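Local coordinates for protein HTH-type transcriptional regulator AscG (Escherichia coli, PDB 3BRQ) that represses the cryptic asc operon of Escherichia coli as a sequence-specific DNA-binding transcription factor of the LacI family, at residues Q68-Q71 with Y72-L76; E189-E192 with M193-R197; F235-I238 with A239-Y243; E257-Q260 with E261-R265. All coordinates share one frame; numbering follows the deposited sequence.

Overall arrangement
The four contacts are local ones, three along helices and one round a beta turn, and they come in series from contact 1 to contact 4. Contact 1 lies on helix 63-75, against the five-stranded parallel sheet. Contact 2, on helix 184-197, and contact 3, in the loop after strand 231-235, belong to the part built on the six-stranded mixed sheet; their centres are about 23 Å apart. Contact 4, on helix 255-270, returns to the first sheet, its centre about 21 Å from that of contact 1. Two lobes, between which the one chain passes more than once, are consistent with a periplasmic-binding-protein-like fold, and contacts 1 and 3 both reach the second subunit.

Contact 1 (Q68-Q71 with Y72-L76); sequences QAIQ and YLLDL
The amide of Q71 meets the carboxylate of D75 one turn further along helix 63-75, their planes 44° apart. NE2 of Q71 gives a hydrogen bond to OD1 of D75 at 2.9 Å, and the two ends of this bond are unlike: OD1 lies in the plane of the amide, whereas the nitrogen reaches it from above the carboxylate plane, 40° out. The aromatic ring of Y72 has CD1 of L76 over one face, 3.5 Å above its plane and offset toward the rim, while its hydroxyl is hydrogen-bonded to T21 of the second subunit.

Q71 reaches D75 because CG stands anti to the backbone N (chi1 -165°) and the chain then bends at chi2, bringing the amide round toward D75, one turn on. An i to i+4 spacing suits this pair, glutamine being long enough to bend over one turn and aspartate short enough to stay close to it. Underneath, L74 N donates to I70 O at 3.1 Å and D75 N to Q71 O at 3.0 Å, while CG2 of I70 and CD1 of L74 touch loosely at 4.3 Å. I70 and L74 pack on strand 80-84, and A69, small enough for a close approach, on V25 of strand 21-27.

The helix is thus amphipathic, with aliphatic side chains against the sheet and amide and carboxylate on the outer side. There the amide, being neutral, probably leaves the negative charge of D75 largely in place, so the pair is a hydrogen bond and not a salt bridge.

Contact 2 (E189-E192 with M193-R197); sequences EGVE and MLLER
Helix 184-197, near its C-terminal end, brings E192 and E196 together in the periplasmic-binding-protein-like part of the repressor. The two are one turn apart, and OE2 of E192 comes within 3.4 Å of OE2 of E196, two acceptors of like charge whose carboxylate planes are turned 63° from each other. CG of E192 is anti to the backbone N (chi1 -172°) and the chain bends at chi2, which swings its end toward E196. The same OE2 of E192 forms a salt bridge with R222, and this positive charge probably eases the closeness of the two acids. With an alanine here, R222 would probably lose the carboxylate that pairs with it, and the end of E196 would be freer to turn.

On another flank CG1 of V191 touches CD1 of L195 at 3.9 Å, the two branched side chains meeting at a slant. The backbone beneath is regular: L195 N donates to V191 O at 2.9 Å and E196 N to E192 O at 3.0 Å. CG of L194 lies 3.2 Å from O of G190, the usual i to i+4 approach.

V191 lies on A215, A218 and L219 of helix 209-221, where a short beta-branched residue suits close helix packing. The longer L194 reaches A143 and L145 of strand 142-145, and the selenomethionine M193 rests on A178 of strand 177-178.

Contact 3 (F235-I238 with A239-Y243); sequences FDDI and AIAPY
A type I beta turn runs from I238 to A241, closed by a hydrogen bond from A241 N, 54° above the carbonyl plane, to I238 O (3.0 Å, N-H...O angle 162°). Before it, the chain leaves strand 231-235 without regular structure, and D237 takes a left-handed backbone conformation, phi and psi both positive. The turn runs into a short 3-10 segment, 241-243, sharing A241 with it, and Y243 N donates to I240 O at 2.8 Å. P242, which lacks an N-H to donate, fits into this early turn.

The side chains of I238 and I240 lie alongside each other and point the same way. CD1 of I238 presses on CG1 of I240 at 3.5 Å, tighter than usual van der Waals contact. In both isoleucines CG1 sits between the backbone N and the carbonyl carbon (chi1 62° in I238), which sets the two CG1 branches side by side. Replacing I238 with an alanine would probably strip I240 of its close neighbour and open a gap beside helix 209-221. CB of A241 lies 3.4 Å from O of I238, on the side toward the carboxylate of D237, which forms a salt bridge with R288.

The loop that holds the turn links strands 231-235 and 249-252. I238 and I240 pack on I213 of helix 209-221, while I240 also meets I240 of the second subunit, and A239 meets its P184, placing the loop at the dimer interface.

Contact 4 (E257-Q260 with E261-R265); sequences EMIQ and EIIGR
Apolar packing joins I259 to I263, one turn apart on helix 255-270. The two side chains run alongside each other in the same direction, CG2 of I259 touching CG1 of I263 at 4.0 Å. A looser touch, 4.3 Å, links CD1 of I259 with CG2 of I262, which also lies over O of I259 at 3.5 Å. Isoleucine suits this flank because its two branches can meet different neighbours: in I259, CG2 meets I263 and CD1 meets I262. I259 and I263 pack on helix 36-49, while I259 and I262 share L107 of strand 104-107.

Backbone hydrogen bonds tie the turns together. I262 N meets M258 O almost straight, with an N-H...O angle of 176°, and G264 N binds Q260 O at 2.8 Å from 42° above the carbonyl plane.

Charge pairing occupies the outer flank. NH2 of R265 reaches OE2 of E261 at 2.6 Å in a salt bridge, using the anti lone pair of that oxygen, and NE of R265 adds a weak hydrogen bond to the same OE2 at 2.8 Å. E261 is placed by CG standing anti to the backbone N (chi1 -172°) and by a bend at chi2.

A single carboxylate oxygen takes two N-H groups of one guanidinium. This probably holds the guanidinium near E261, though both bonds are bent, and the opposite charges probably offset each other on this outer side.

Contact 1 (Q68-Q71 with Y72-L76)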
ATOM      1  N   GLN B  68      -0.034 -19.899  15.109  1.00 19.58           N
ATOM      2  CA  GLN B  68      -0.353 -21.015  14.241  1.00 22.35           C
ATOM      3  C   GLN B  68       0.297 -20.858  12.865  1.00 20.87           C
ATOM      4  O   GLN B  68       0.650 -21.848  12.232  1.00 22.15           O
ATOM      5  CB  GLN B  68      -1.868 -21.163  14.036  1.00 22.87           C
ATOM      6  CG  GLN B  68      -2.574 -21.689  15.281  1.00 28.99           C
ATOM      7  CD  GLN B  68      -4.092 -21.603  15.146  1.00 35.48           C
ATOM      8  OE1 GLN B  68      -4.617 -21.259  14.058  1.00 35.77           O
ATOM      9  NE2 GLN B  68      -4.813 -21.905  16.250  1.00 31.17           N
ATOM     10  N   ALA B  69       0.419 -19.631  12.394  1.00 19.62           N
ATOM     11  CA  ALA B  69       1.019 -19.364  11.040  1.00 19.30           C
ATOM     12  C   ALA B  69       2.533 -19.667  11.054  1.00 19.80           C
ATOM     13  O   ALA B  69       3.099 -20.173  10.082  1.00 17.92           O
ATOM     14  CB  ALA B  69       0.785 -17.904  10.660  1.00 19.74           C
ATOM     15  N   ILE B  70       3.179 -19.410  12.210  1.00 19.62           N
ATOM     16  CA  ILE B  70       4.576 -19.744  12.386  1.00 20.35           C
ATOM     17  C   ILE B  70       4.746 -21.266  12.283  1.00 21.65           C
ATOM     18  O   ILE B  70       5.509 -21.739  11.460  1.00 21.22           O
ATOM     19  CB  ILE B  70       5.171 -19.165  13.743  1.00 21.09           C
ATOM     20  CG1 ILE B  70       5.309 -17.628  13.651  1.00 22.19           C
ATOM     21  CG2 ILE B  70       6.555 -19.872  14.109  1.00 21.85           C
ATOM     22  CD1 ILE B  70       5.374 -16.898  15.026  1.00 19.96           C
ATOM     23  N   GLN B  71       4.021 -22.023  13.108  1.00 21.94           N
ATOM     24  CA  GLN B  71       4.024 -23.496  13.030  1.00 22.55           C
ATOM     25  C   GLN B  71       3.672 -24.058  11.682  1.00 22.44           C
ATOM     26  O   GLN B  71       4.262 -25.056  11.267  1.00 22.10           O
ATOM     27  CB  GLN B  71       3.060 -24.104  14.037  1.00 22.47           C
ATOM     28  CG  GLN B  71       3.310 -25.594  14.229  1.00 26.73           C
ATOM     29  CD  GLN B  71       4.734 -25.888  14.723  1.00 30.48           C
ATOM     30  OE1 GLN B  71       5.162 -25.348  15.747  1.00 31.05           O
ATOM     31  NE2 GLN B  71       5.461 -26.758  14.002  1.00 29.88           N
ATOM     32  N   TYR B  72       2.661 -23.481  11.040  1.00 22.98           N
ATOM     33  CA  TYR B  72       2.304 -23.862   9.689  1.00 23.69           C
ATOM     34  C   TYR B  72       3.533 -23.804   8.806  1.00 23.55           C
ATOM     35  O   TYR B  72       3.837 -24.769   8.120  1.00 25.88           O
ATOM     36  CB  TYR B  72       1.194 -22.967   9.144  1.00 24.65           C
ATOM     37  CG  TYR B  72       0.761 -23.267   7.718  1.00 29.67           C
ATOM     38  CD1 TYR B  72       0.244 -24.526   7.365  1.00 34.19           C
ATOM     39  CD2 TYR B  72       0.876 -22.308   6.722  1.00 31.44           C
ATOM     40  CE1 TYR B  72      -0.156 -24.807   6.046  1.00 35.78           C
ATOM     41  CE2 TYR B  72       0.471 -22.589   5.386  1.00 36.30           C
ATOM     42  CZ  TYR B  72      -0.044 -23.845   5.069  1.00 36.10           C
ATOM     43  OH  TYR B  72      -0.433 -24.144   3.753  1.00 35.87           O
ATOM     44  N   LEU B  73       4.236 -22.684   8.796  1.00 22.06           N
ATOM     45  CA  LEU B  73       5.398 -22.550   7.906  1.00 22.79           C
ATOM     46  C   LEU B  73       6.520 -23.518   8.186  1.00 22.66           C
ATOM     47  O   LEU B  73       7.129 -24.035   7.261  1.00 22.53           O
ATOM     48  CB  LEU B  73       5.946 -21.114   7.858  1.00 23.22           C
ATOM     49  CG  LEU B  73       5.137 -20.037   7.133  1.00 21.66           C
ATOM     50  CD1 LEU B  73       5.868 -18.718   7.260  1.00 19.34           C
ATOM     51  CD2 LEU B  73       4.880 -20.372   5.628  1.00 25.51           C
ATOM     52  N   LEU B  74       6.777 -23.773   9.452  1.00 22.51           N
ATOM     53  CA  LEU B  74       7.733 -24.808   9.820  1.00 23.59           C
ATOM     54  C   LEU B  74       7.358 -26.220   9.314  1.00 23.94           C
ATOM     55  O   LEU B  74       8.227 -26.983   8.830  1.00 23.88           O
ATOM     56  CB  LEU B  74       7.886 -24.815  11.335  1.00 23.25           C
ATOM     57  CG  LEU B  74       8.470 -23.491  11.767  1.00 24.19           C
ATOM     58  CD1 LEU B  74       8.698 -23.530  13.293  1.00 25.48           C
ATOM     59  CD2 LEU B  74       9.805 -23.212  10.977  1.00 27.96           C
ATOM     60  N   ASP B  75       6.054 -26.527   9.359  1.00 23.57           N
ATOM     61  CA  ASP B  75       5.549 -27.811   8.939  1.00 23.82           C
ATOM     62  C   ASP B  75       5.570 -27.841   7.406  1.00 24.98           C
ATOM     63  O   ASP B  75       5.344 -28.897   6.798  1.00 26.29           O
ATOM     64  CB  ASP B  75       4.115 -27.971   9.413  1.00 23.08           C
ATOM     65  CG  ASP B  75       4.011 -28.139  10.916  1.00 25.74           C
ATOM     66  OD1 ASP B  75       5.045 -28.311  11.556  1.00 21.86           O
ATOM     67  OD2 ASP B  75       2.902 -28.109  11.456  1.00 30.06           O
ATOM     68  N   LEU B  76       5.789 -26.697   6.777  1.00 24.28           N
ATOM     69  CA  LEU B  76       6.046 -26.721   5.331  1.00 25.90           C
ATOM     70  C   LEU B  76       7.559 -26.804   5.101  1.00 27.14           C
ATOM     71  O   LEU B  76       8.017 -26.778   3.964  1.00 28.10           O
ATOM     72  CB  LEU B  76       5.435 -25.508   4.648  1.00 25.83           C
ATOM     73  CG  LEU B  76       3.917 -25.397   4.812  1.00 25.89           C
ATOM     74  CD1 LEU B  76       3.447 -24.104   4.152  1.00 29.12           C
ATOM     75  CD2 LEU B  76       3.227 -26.626   4.225  1.00 28.41           C
TER

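Contact 2 (E189-E192 with M193-R197)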
ATOM      1  N   GLU B 189     -12.132  13.244  10.389  1.00 20.27           N
ATOM      2  CA  GLU B 189     -13.159  13.190  11.443  1.00 21.06           C
ATOM      3  C   GLU B 189     -12.527  13.520  12.782  1.00 20.98           C
ATOM      4  O   GLU B 189     -13.196  14.070  13.671  1.00 20.31           O
ATOM      5  CB  GLU B 189     -13.768  11.769  11.476  1.00 22.17           C
ATOM      6  CG  GLU B 189     -14.876  11.552  10.433  1.00 25.92           C
ATOM      7  CD  GLU B 189     -15.152  10.074  10.040  1.00 34.64           C
ATOM      8  OE1 GLU B 189     -14.952   9.162  10.852  1.00 32.34           O
ATOM      9  OE2 GLU B 189     -15.562   9.811   8.863  1.00 35.07           O
ATOM     10  N   GLY B 190     -11.264  13.110  12.939  1.00 19.33           N
ATOM     11  CA  GLY B 190     -10.478  13.353  14.179  1.00 20.51           C
ATOM     12  C   GLY B 190     -10.273  14.828  14.292  1.00 20.85           C
ATOM     13  O   GLY B 190     -10.521  15.405  15.343  1.00 17.92           O
ATOM     14  N   VAL B 191      -9.960  15.478  13.158  1.00 20.02           N
ATOM     15  CA  VAL B 191      -9.774  16.931  13.198  1.00 21.16           C
ATOM     16  C   VAL B 191     -11.067  17.692  13.443  1.00 21.23           C
ATOM     17  O   VAL B 191     -11.075  18.634  14.240  1.00 21.92           O
ATOM     18  CB  VAL B 191      -9.076  17.500  11.923  1.00 20.10           C
ATOM     19  CG1 VAL B 191      -9.727  18.759  11.511  1.00 22.99           C
ATOM     20  CG2 VAL B 191      -7.635  17.887  12.284  1.00 23.47           C
ATOM     21  N   GLU B 192     -12.160  17.276  12.787  1.00 21.28           N
ATOM     22  CA  GLU B 192     -13.456  17.929  12.996  1.00 22.43           C
ATOM     23  C   GLU B 192     -13.812  17.794  14.498  1.00 21.73           C
ATOM     24  O   GLU B 192     -14.308  18.734  15.106  1.00 21.83           O
ATOM     25  CB  GLU B 192     -14.526  17.324  12.099  1.00 23.71           C
ATOM     26  CG  GLU B 192     -15.876  18.075  12.109  1.00 30.66           C
ATOM     27  CD  GLU B 192     -15.705  19.604  11.881  1.00 38.57           C
ATOM     28  OE1 GLU B 192     -14.997  20.008  10.902  1.00 42.30           O
ATOM     29  OE2 GLU B 192     -16.241  20.396  12.703  1.00 40.64           O
HETATM   30  N   MSE B 193     -13.505  16.646  15.079  1.00 19.73           N
HETATM   31  CA  MSE B 193     -13.828  16.435  16.485  1.00 19.63           C
HETATM   32  C   MSE B 193     -13.011  17.401  17.356  1.00 18.56           C
HETATM   33  O   MSE B 193     -13.584  18.064  18.165  1.00 23.90           O
HETATM   34  CB  MSE B 193     -13.654  14.970  16.903  1.00 18.46           C
HETATM   35  CG  MSE B 193     -13.967  14.750  18.436  1.00 16.12           C
HETATM   36 SE   MSE B 193     -13.845  12.897  18.887  0.50 15.74          SE
HETATM   37  CE  MSE B 193     -11.980  12.613  18.509  1.00 19.51           C
ATOM     38  N   LEU B 194     -11.709  17.514  17.157  1.00 17.00           N
ATOM     39  CA  LEU B 194     -10.829  18.464  17.874  1.00 18.26           C
ATOM     40  C   LEU B 194     -11.250  19.930  17.749  1.00 18.58           C
ATOM     41  O   LEU B 194     -11.216  20.665  18.722  1.00 17.62           O
ATOM     42  CB  LEU B 194      -9.362  18.305  17.359  1.00 19.32           C
ATOM     43  CG  LEU B 194      -8.689  16.929  17.496  1.00 20.35           C
ATOM     44  CD1 LEU B 194      -7.409  16.800  16.634  1.00 17.87           C
ATOM     45  CD2 LEU B 194      -8.372  16.724  19.011  1.00 14.83           C
ATOM     46  N   LEU B 195     -11.639  20.360  16.547  1.00 17.86           N
ATOM     47  CA  LEU B 195     -12.160  21.716  16.335  1.00 17.96           C
ATOM     48  C   LEU B 195     -13.449  21.946  17.052  1.00 18.96           C
ATOM     49  O   LEU B 195     -13.647  23.046  17.563  1.00 20.18           O
ATOM     50  CB  LEU B 195     -12.430  21.995  14.811  1.00 18.21           C
ATOM     51  CG  LEU B 195     -11.173  21.816  13.916  1.00 19.47           C
ATOM     52  CD1 LEU B 195     -11.502  22.085  12.385  1.00 23.72           C
ATOM     53  CD2 LEU B 195     -10.166  22.826  14.363  1.00 20.96           C
ATOM     54  N   GLU B 196     -14.379  20.977  17.043  1.00 18.98           N
ATOM     55  CA  GLU B 196     -15.611  21.123  17.851  1.00 20.13           C
ATOM     56  C   GLU B 196     -15.296  21.155  19.376  1.00 19.67           C
ATOM     57  O   GLU B 196     -15.967  21.873  20.124  1.00 19.65           O
ATOM     58  CB  GLU B 196     -16.622  19.998  17.556  1.00 20.48           C
ATOM     59  CG  GLU B 196     -17.165  20.027  16.134  1.00 22.75           C
ATOM     60  CD  GLU B 196     -17.963  18.808  15.753  1.00 27.51           C
ATOM     61  OE1 GLU B 196     -18.018  17.848  16.547  1.00 25.40           O
ATOM     62  OE2 GLU B 196     -18.512  18.794  14.621  1.00 28.29           O
ATOM     63  N   ARG B 197     -14.299  20.386  19.828  1.00 19.60           N
ATOM     64  CA  ARG B 197     -13.894  20.378  21.291  1.00 19.47           C
ATOM     65  C   ARG B 197     -13.466  21.760  21.803  1.00 21.01           C
ATOM     66  O   ARG B 197     -13.580  22.041  23.002  1.00 22.37           O
ATOM     67  CB  ARG B 197     -12.809  19.348  21.608  1.00 18.58           C
ATOM     68  CG  ARG B 197     -13.282  17.910  21.671  1.00 13.76           C
ATOM     69  CD  ARG B 197     -12.075  17.040  21.969  1.00 15.40           C
ATOM     70  NE  ARG B 197     -12.422  15.609  21.946  1.00 15.41           N
ATOM     71  CZ  ARG B 197     -11.524  14.641  21.805  1.00 14.29           C
ATOM     72  NH1 ARG B 197     -10.260  14.941  21.629  1.00 20.26           N
ATOM     73  NH2 ARG B 197     -11.892  13.379  21.872  1.00 19.69           N
TER

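Contact 3 (F235-I238 with A239-Y243)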
ATOM      1  N   PHE B 235       3.639  10.294   9.937  1.00 18.01           N
ATOM      2  CA  PHE B 235       4.657   9.213   9.884  1.00 18.61           C
ATOM      3  C   PHE B 235       4.448   8.311   8.678  1.00 19.44           C
ATOM      4  O   PHE B 235       3.318   7.948   8.414  1.00 18.69           O
ATOM      5  CB  PHE B 235       4.474   8.297  11.054  1.00 17.47           C
ATOM      6  CG  PHE B 235       4.720   8.974  12.374  1.00 13.92           C
ATOM      7  CD1 PHE B 235       5.881   8.744  13.056  1.00 18.28           C
ATOM      8  CD2 PHE B 235       3.795   9.852  12.896  1.00 17.45           C
ATOM      9  CE1 PHE B 235       6.090   9.305  14.258  1.00 12.75           C
ATOM     10  CE2 PHE B 235       3.988  10.458  14.124  1.00 18.53           C
ATOM     11  CZ  PHE B 235       5.136  10.212  14.793  1.00 16.43           C
ATOM     12  N   ASP B 236       5.541   7.836   8.082  1.00 19.86           N
ATOM     13  CA  ASP B 236       5.513   6.849   6.971  1.00 23.14           C
ATOM     14  C   ASP B 236       6.269   7.443   5.793  1.00 23.08           C
ATOM     15  O   ASP B 236       6.857   6.704   5.008  1.00 24.79           O
ATOM     16  CB  ASP B 236       4.112   6.527   6.368  1.00 23.60           C
ATOM     17  CG  ASP B 236       3.215   5.586   7.252  1.00 28.81           C
ATOM     18  OD1 ASP B 236       3.682   4.975   8.225  1.00 29.65           O
ATOM     19  OD2 ASP B 236       2.003   5.502   6.932  1.00 33.04           O
ATOM     20  N   ASP B 237       6.165   8.750   5.614  1.00 22.88           N
ATOM     21  CA  ASP B 237       6.789   9.423   4.465  1.00 24.86           C
ATOM     22  C   ASP B 237       6.360   8.728   3.162  1.00 24.78           C
ATOM     23  O   ASP B 237       7.209   8.326   2.331  1.00 25.73           O
ATOM     24  CB  ASP B 237       8.316   9.460   4.634  1.00 24.71           C
ATOM     25  CG  ASP B 237       8.991  10.319   3.629  1.00 28.02           C
ATOM     26  OD1 ASP B 237       8.421  11.353   3.227  1.00 30.79           O
ATOM     27  OD2 ASP B 237      10.119   9.945   3.225  1.00 28.65           O
ATOM     28  N   ILE B 238       5.061   8.584   2.975  1.00 23.24           N
ATOM     29  CA  ILE B 238       4.548   7.948   1.710  1.00 23.48           C
ATOM     30  C   ILE B 238       4.966   8.673   0.433  1.00 23.85           C
ATOM     31  O   ILE B 238       5.345   9.841   0.453  1.00 22.44           O
ATOM     32  CB  ILE B 238       3.040   7.724   1.733  1.00 22.91           C
ATOM     33  CG1 ILE B 238       2.301   9.058   1.848  1.00 19.96           C
ATOM     34  CG2 ILE B 238       2.653   6.734   2.885  1.00 24.89           C
ATOM     35  CD1 ILE B 238       0.827   8.887   2.006  1.00 16.66           C
ATOM     36  N   ALA B 239       4.860   7.995  -0.708  1.00 25.33           N
ATOM     37  CA  ALA B 239       5.379   8.587  -1.940  1.00 25.72           C
ATOM     38  C   ALA B 239       4.666   9.890  -2.263  1.00 25.57           C
ATOM     39  O   ALA B 239       5.283  10.824  -2.735  1.00 26.24           O
ATOM     40  CB  ALA B 239       5.315   7.561  -3.130  1.00 26.39           C
ATOM     41  N   ILE B 240       3.381   9.993  -1.955  1.00 26.36           N
ATOM     42  CA  ILE B 240       2.670  11.260  -2.219  1.00 26.12           C
ATOM     43  C   ILE B 240       2.950  12.423  -1.266  1.00 24.62           C
ATOM     44  O   ILE B 240       2.498  13.518  -1.504  1.00 24.27           O
ATOM     45  CB  ILE B 240       1.120  11.090  -2.293  1.00 27.66           C
ATOM     46  CG1 ILE B 240       0.572  10.632  -0.961  1.00 28.04           C
ATOM     47  CG2 ILE B 240       0.739  10.137  -3.358  1.00 25.79           C
ATOM     48  CD1 ILE B 240      -0.871  10.844  -0.867  1.00 34.29           C
ATOM     49  N   ALA B 241       3.649  12.197  -0.165  1.00 24.67           N
ATOM     50  CA  ALA B 241       3.831  13.278   0.819  1.00 24.09           C
ATOM     51  C   ALA B 241       4.429  14.577   0.221  1.00 24.41           C
ATOM     52  O   ALA B 241       3.970  15.688   0.541  1.00 23.07           O
ATOM     53  CB  ALA B 241       4.671  12.758   2.019  1.00 23.53           C
ATOM     54  N   PRO B 242       5.451  14.460  -0.688  1.00 24.94           N
ATOM     55  CA  PRO B 242       5.959  15.738  -1.152  1.00 25.12           C
ATOM     56  C   PRO B 242       4.963  16.422  -2.101  1.00 25.56           C
ATOM     57  O   PRO B 242       5.191  17.545  -2.505  1.00 25.66           O
ATOM     58  CB  PRO B 242       7.267  15.348  -1.874  1.00 26.22           C
ATOM     59  CG  PRO B 242       7.577  13.965  -1.438  1.00 23.78           C
ATOM     60  CD  PRO B 242       6.209  13.353  -1.301  1.00 24.99           C
ATOM     61  N   TYR B 243       3.828  15.783  -2.378  1.00 24.68           N
ATOM     62  CA  TYR B 243       2.933  16.272  -3.446  1.00 26.15           C
ATOM     63  C   TYR B 243       1.566  16.690  -2.940  1.00 26.16           C
ATOM     64  O   TYR B 243       0.714  17.111  -3.730  1.00 26.39           O
ATOM     65  CB  TYR B 243       2.809  15.228  -4.575  1.00 26.08           C
ATOM     66  CG  TYR B 243       4.165  14.880  -5.116  1.00 28.07           C
ATOM     67  CD1 TYR B 243       4.828  13.722  -4.698  1.00 31.42           C
ATOM     68  CD2 TYR B 243       4.826  15.747  -6.006  1.00 28.66           C
ATOM     69  CE1 TYR B 243       6.089  13.412  -5.182  1.00 32.16           C
ATOM     70  CE2 TYR B 243       6.083  15.451  -6.472  1.00 30.09           C
ATOM     71  CZ  TYR B 243       6.703  14.295  -6.064  1.00 29.08           C
ATOM     72  OH  TYR B 243       7.970  14.030  -6.492  1.00 29.20           O
TER

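Contact 4 (E257-Q260 with E261-R265)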
ATOM      1  N   GLU B 257      16.471  -0.644   4.961  1.00 27.67           N
ATOM      2  CA  GLU B 257      17.547  -1.041   5.857  1.00 28.88           C
ATOM      3  C   GLU B 257      17.098  -2.094   6.816  1.00 28.07           C
ATOM      4  O   GLU B 257      17.831  -3.059   7.078  1.00 27.81           O
ATOM      5  CB  GLU B 257      18.072   0.158   6.650  1.00 30.24           C
ATOM      6  CG  GLU B 257      18.830   1.197   5.817  1.00 34.07           C
ATOM      7  CD  GLU B 257      17.937   2.201   5.047  1.00 39.94           C
ATOM      8  OE1 GLU B 257      16.676   2.208   5.170  1.00 36.60           O
ATOM      9  OE2 GLU B 257      18.539   3.013   4.299  1.00 43.57           O
HETATM   10  N   MSE B 258      15.912  -1.905   7.392  1.00 27.33           N
HETATM   11  CA  MSE B 258      15.453  -2.820   8.427  1.00 26.49           C
HETATM   12  C   MSE B 258      15.237  -4.230   7.868  1.00 27.17           C
HETATM   13  O   MSE B 258      15.522  -5.210   8.554  1.00 27.09           O
HETATM   14  CB  MSE B 258      14.152  -2.311   9.055  1.00 25.55           C
HETATM   15  CG  MSE B 258      14.410  -1.343  10.229  1.00 24.48           C
HETATM   16 SE   MSE B 258      12.765  -0.506  10.751  0.50 23.12          SE
HETATM   17  CE  MSE B 258      12.235  -1.877  11.928  1.00 20.59           C
ATOM     18  N   ILE B 259      14.747  -4.300   6.628  1.00 28.00           N
ATOM     19  CA  ILE B 259      14.379  -5.566   5.973  1.00 29.67           C
ATOM     20  C   ILE B 259      15.619  -6.325   5.539  1.00 29.46           C
ATOM     21  O   ILE B 259      15.694  -7.556   5.669  1.00 28.46           O
ATOM     22  CB  ILE B 259      13.405  -5.337   4.788  1.00 30.26           C
ATOM     23  CG1 ILE B 259      12.062  -4.896   5.342  1.00 32.58           C
ATOM     24  CG2 ILE B 259      13.070  -6.639   4.071  1.00 30.95           C
ATOM     25  CD1 ILE B 259      11.597  -5.806   6.551  1.00 35.22           C
ATOM     26  N   GLN B 260      16.593  -5.569   5.048  1.00 29.35           N
ATOM     27  CA  GLN B 260      17.857  -6.117   4.608  1.00 28.82           C
ATOM     28  C   GLN B 260      18.624  -6.649   5.804  1.00 27.89           C
ATOM     29  O   GLN B 260      19.280  -7.694   5.703  1.00 28.84           O
ATOM     30  CB  GLN B 260      18.667  -5.061   3.890  1.00 30.35           C
ATOM     31  CG  GLN B 260      18.110  -4.678   2.515  1.00 32.55           C
ATOM     32  CD  GLN B 260      18.883  -3.524   1.892  1.00 37.46           C
ATOM     33  OE1 GLN B 260      19.756  -2.940   2.532  1.00 39.70           O
ATOM     34  NE2 GLN B 260      18.561  -3.186   0.629  1.00 36.02           N
ATOM     35  N   GLU B 261      18.525  -5.967   6.934  1.00 25.47           N
ATOM     36  CA  GLU B 261      19.091  -6.504   8.178  1.00 25.04           C
ATOM     37  C   GLU B 261      18.485  -7.828   8.621  1.00 24.46           C
ATOM     38  O   GLU B 261      19.186  -8.811   8.756  1.00 24.61           O
ATOM     39  CB  GLU B 261      18.945  -5.524   9.329  1.00 23.58           C
ATOM     40  CG  GLU B 261      19.692  -5.977  10.547  1.00 27.80           C
ATOM     41  CD  GLU B 261      21.195  -5.725  10.421  1.00 33.03           C
ATOM     42  OE1 GLU B 261      21.701  -5.364   9.317  1.00 33.70           O
ATOM     43  OE2 GLU B 261      21.862  -5.861  11.451  1.00 32.14           O
ATOM     44  N   ILE B 262      17.187  -7.847   8.924  1.00 24.56           N
ATOM     45  CA  ILE B 262      16.544  -9.099   9.359  1.00 23.33           C
ATOM     46  C   ILE B 262      16.614 -10.220   8.315  1.00 23.18           C
ATOM     47  O   ILE B 262      16.883 -11.361   8.645  1.00 22.27           O
ATOM     48  CB  ILE B 262      15.058  -8.834   9.813  1.00 23.69           C
ATOM     49  CG1 ILE B 262      14.587  -9.965  10.766  1.00 21.43           C
ATOM     50  CG2 ILE B 262      14.150  -8.610   8.592  1.00 24.50           C
ATOM     51  CD1 ILE B 262      13.269  -9.611  11.444  1.00 22.38           C
ATOM     52  N   ILE B 263      16.386  -9.931   7.035  1.00 23.11           N
ATOM     53  CA  ILE B 263      16.464 -11.031   6.076  1.00 23.16           C
ATOM     54  C   ILE B 263      17.911 -11.457   5.893  1.00 23.82           C
ATOM     55  O   ILE B 263      18.216 -12.648   5.811  1.00 23.36           O
ATOM     56  CB  ILE B 263      15.833 -10.663   4.712  1.00 24.72           C
ATOM     57  CG1 ILE B 263      14.313 -10.394   4.823  1.00 24.73           C
ATOM     58  CG2 ILE B 263      16.153 -11.727   3.660  1.00 24.73           C
ATOM     59  CD1 ILE B 263      13.450 -11.453   5.502  1.00 28.31           C
ATOM     60  N   GLY B 264      18.821 -10.480   5.834  1.00 23.99           N
ATOM     61  CA  GLY B 264      20.251 -10.788   5.667  1.00 23.71           C
ATOM     62  C   GLY B 264      20.766 -11.644   6.826  1.00 24.04           C
ATOM     63  O   GLY B 264      21.463 -12.654   6.602  1.00 23.25           O
ATOM     64  N   ARG B 265      20.406 -11.260   8.051  1.00 22.59           N
ATOM     65  CA  ARG B 265      20.736 -12.078   9.212  1.00 23.74           C
ATOM     66  C   ARG B 265      20.147 -13.479   9.195  1.00 23.87           C
ATOM     67  O   ARG B 265      20.833 -14.427   9.568  1.00 25.44           O
ATOM     68  CB  ARG B 265      20.378 -11.364  10.512  1.00 23.65           C
ATOM     69  CG  ARG B 265      21.287 -10.160  10.772  1.00 30.08           C
ATOM     70  CD  ARG B 265      21.272  -9.816  12.246  1.00 40.04           C
ATOM     71  NE  ARG B 265      21.650  -8.425  12.549  1.00 47.87           N
ATOM     72  CZ  ARG B 265      21.442  -7.834  13.740  1.00 53.43           C
ATOM     73  NH1 ARG B 265      20.846  -8.506  14.737  1.00 55.51           N
ATOM     74  NH2 ARG B 265      21.809  -6.561  13.942  1.00 53.56           N
TER